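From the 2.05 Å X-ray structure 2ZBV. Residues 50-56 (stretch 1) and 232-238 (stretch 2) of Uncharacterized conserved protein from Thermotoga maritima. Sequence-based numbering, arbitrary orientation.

Stretch 1 (50-56) LYRASLD
Stretch 2 232-238: PDSAGFL

The guanidinium of Arg52 lies flat on the ring of Phe237, and this stack, rather than any hydrogen bond, dominates the contact: no hydrogen bond joins the two stretches. The two planes are inclined by 12° with centres 3.8 Å apart. Arg52 CZ sits 3.8 Å from the Phe237 ring centroid, 27° off the ring normal, which satisfies a cation-pi geometry, and its closest ring atom is Phe237 CD2 at 3.4 Å.

Arg52 belongs to a helix that enters from earlier in the chain and includes residues 50-54, with phi/psi near -60/-50 from Leu50 to Arg52, -69/-38 at Ala53 and -60/-24 at Ser54, and with Ser54 N bonded to Leu50 O at 2.9 Å. Its CA-to-CB bond points sideways to the second stretch, but the long side chain brings its end nearer. Chi1 is m (-59°), chi2 and chi3 are t (179°, -170°) and chi4 is -164°, an extended chain in which Arg52 CG passes Ala235 CB at 3.9 Å. Arg52 NH1 also forms a salt bridge with Asp233 OD2 at 3.6 Å; the oxygen lies well out of the guanidinium plane, so the attraction is one of charges, with no N-H directed at it. Both NH1 and NH2 find hydrogen bonds elsewhere in the structure.

The second stretch presents these partners through a type I turn from Asp233 to Gly236, closed by Gly236 N to Asp233 O at 3.1 Å. Ser234 (-65/-13) and Ala235 (-107/8) occupy its central positions. Asp233, chi1 p (66°) and chi2 20°, braces the turn from within: its OD1 accepts from Ala235 N at 2.8 Å and Phe237 N at 2.9 Å, while OD2 faces Arg52. Asp233 N to Phe237 O, 2.7 Å, ties the turn's start to the strand beginning at Phe237. Gly236 adopts 89/11, where a CB would jam against the preceding carbonyl oxygen; glycine fits for that backbone reason.

The closest CA atoms across the stretches are those of Arg52 and Ala235, 5.7 Å apart. The Ala235 CB points toward the first stretch, a close fit for a methyl group. Leu55 (chi1 m, -75°; chi2 t, 170°) meets it with Leu55 CD1 4.2 Å from Ala235 CB, an apolar contact. Phe237 (-102/152; chi1 m, -75°; chi2 -80°) also points toward the helix. While its face carries the guanidinium, the edge of Phe237 meets that of Tyr51 (chi1 t, 170°; chi2 62°), with Tyr51 CE2 3.9 Å from Phe237 CE2. Together the stretches bury 257 Å², with Arg52 and Phe237 contributing 78 and 65 Å².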

# COMPACT_ATOMS: atom_id res chain seq x y z
N LEU A 50 17.25 -0.44 0.31
CA LEU A 50 17.53 -1.77 0.86
C LEU A 50 18.48 -1.69 2.05
O LEU A 50 18.21 -2.23 3.12
CB LEU A 50 18.16 -2.66 -0.21
CG LEU A 50 18.65 -4.02 0.27
CD1 LEU A 50 17.45 -4.86 0.70
CD2 LEU A 50 19.41 -4.72 -0.86
N TYR A 51 19.61 -1.02 1.86
CA TYR A 51 20.56 -0.90 2.96
C TYR A 51 19.95 -0.24 4.19
O TYR A 51 19.99 -0.78 5.29
CB TYR A 51 21.79 -0.11 2.51
CG TYR A 51 22.68 0.26 3.67
CD1 TYR A 51 23.30 -0.73 4.44
CD2 TYR A 51 22.88 1.59 4.02
CE1 TYR A 51 24.09 -0.40 5.54
CE2 TYR A 51 23.68 1.93 5.12
CZ TYR A 51 24.27 0.93 5.87
OH TYR A 51 25.04 1.27 6.96
N ARG A 52 19.37 0.94 4.00
CA ARG A 52 18.77 1.66 5.12
C ARG A 52 17.70 0.86 5.86
O ARG A 52 17.67 0.85 7.09
CB ARG A 52 18.24 3.01 4.63
CG ARG A 52 19.38 3.82 4.04
CD ARG A 52 19.01 5.16 3.49
NE ARG A 52 20.16 5.70 2.77
CZ ARG A 52 20.30 6.97 2.41
NH1 ARG A 52 19.36 7.86 2.71
NH2 ARG A 52 21.39 7.35 1.75
N ALA A 53 16.84 0.17 5.13
CA ALA A 53 15.81 -0.62 5.80
C ALA A 53 16.42 -1.83 6.53
O ALA A 53 15.97 -2.18 7.62
CB ALA A 53 14.79 -1.11 4.80
N SER A 54 17.44 -2.44 5.93
CA SER A 54 18.09 -3.63 6.50
C SER A 54 18.70 -3.38 7.87
O SER A 54 18.89 -4.31 8.65
CB SER A 54 19.18 -4.17 5.56
OG SER A 54 20.29 -3.30 5.49
N LEU A 55 19.03 -2.12 8.14
CA LEU A 55 19.61 -1.74 9.42
C LEU A 55 18.65 -2.04 10.58
O LEU A 55 19.08 -2.23 11.72
CB LEU A 55 19.96 -0.25 9.43
CG LEU A 55 21.19 0.18 8.63
CD1 LEU A 55 21.20 1.71 8.55
CD2 LEU A 55 22.47 -0.34 9.30
N ASP A 56 17.36 -2.07 10.29
CA ASP A 56 16.38 -2.33 11.34
C ASP A 56 15.83 -3.76 11.38
O ASP A 56 14.99 -4.09 12.22
CB ASP A 56 15.25 -1.30 11.24
CG ASP A 56 15.72 0.11 11.60
OD1 ASP A 56 16.28 0.27 12.70
OD2 ASP A 56 15.54 1.05 10.80
N PRO A 232 20.42 14.61 10.73
CA PRO A 232 20.72 13.21 10.40
C PRO A 232 19.39 12.47 10.30
O PRO A 232 18.59 12.53 11.24
CB PRO A 232 21.55 12.75 11.59
CG PRO A 232 20.93 13.51 12.74
CD PRO A 232 20.70 14.89 12.15
N ASP A 233 19.12 11.79 9.18
CA ASP A 233 17.86 11.06 9.05
C ASP A 233 17.88 9.82 9.95
O ASP A 233 18.85 9.59 10.67
CB ASP A 233 17.56 10.69 7.59
CG ASP A 233 18.54 9.68 7.00
OD1 ASP A 233 19.23 8.98 7.76
OD2 ASP A 233 18.60 9.58 5.75
N SER A 234 16.82 9.03 9.90
CA SER A 234 16.72 7.84 10.75
C SER A 234 17.74 6.74 10.50
O SER A 234 17.87 5.83 11.31
CB SER A 234 15.30 7.27 10.66
OG SER A 234 14.99 6.86 9.34
N ALA A 235 18.45 6.80 9.38
CA ALA A 235 19.45 5.79 9.06
C ALA A 235 20.88 6.30 9.23
O ALA A 235 21.84 5.63 8.85
CB ALA A 235 19.24 5.28 7.64
N GLY A 236 21.02 7.50 9.78
CA GLY A 236 22.34 8.06 9.99
C GLY A 236 22.91 8.89 8.85
O GLY A 236 24.10 9.22 8.86
N PHE A 237 22.08 9.22 7.87
CA PHE A 237 22.53 10.01 6.73
C PHE A 237 22.13 11.48 6.81
O PHE A 237 21.11 11.82 7.42
CB PHE A 237 22.00 9.41 5.43
CG PHE A 237 22.70 8.15 5.01
CD1 PHE A 237 23.94 8.21 4.37
CD2 PHE A 237 22.15 6.91 5.28
CE1 PHE A 237 24.61 7.04 4.01
CE2 PHE A 237 22.81 5.73 4.93
CZ PHE A 237 24.05 5.80 4.29
N LEU A 238 22.93 12.34 6.20
CA LEU A 238 22.64 13.76 6.20
C LEU A 238 21.43 13.99 5.30
O LEU A 238 21.43 13.60 4.13
CB LEU A 238 23.84 14.56 5.69
CG LEU A 238 23.66 16.08 5.74
CD1 LEU A 238 25.02 16.76 5.88
CD2 LEU A 238 22.93 16.57 4.50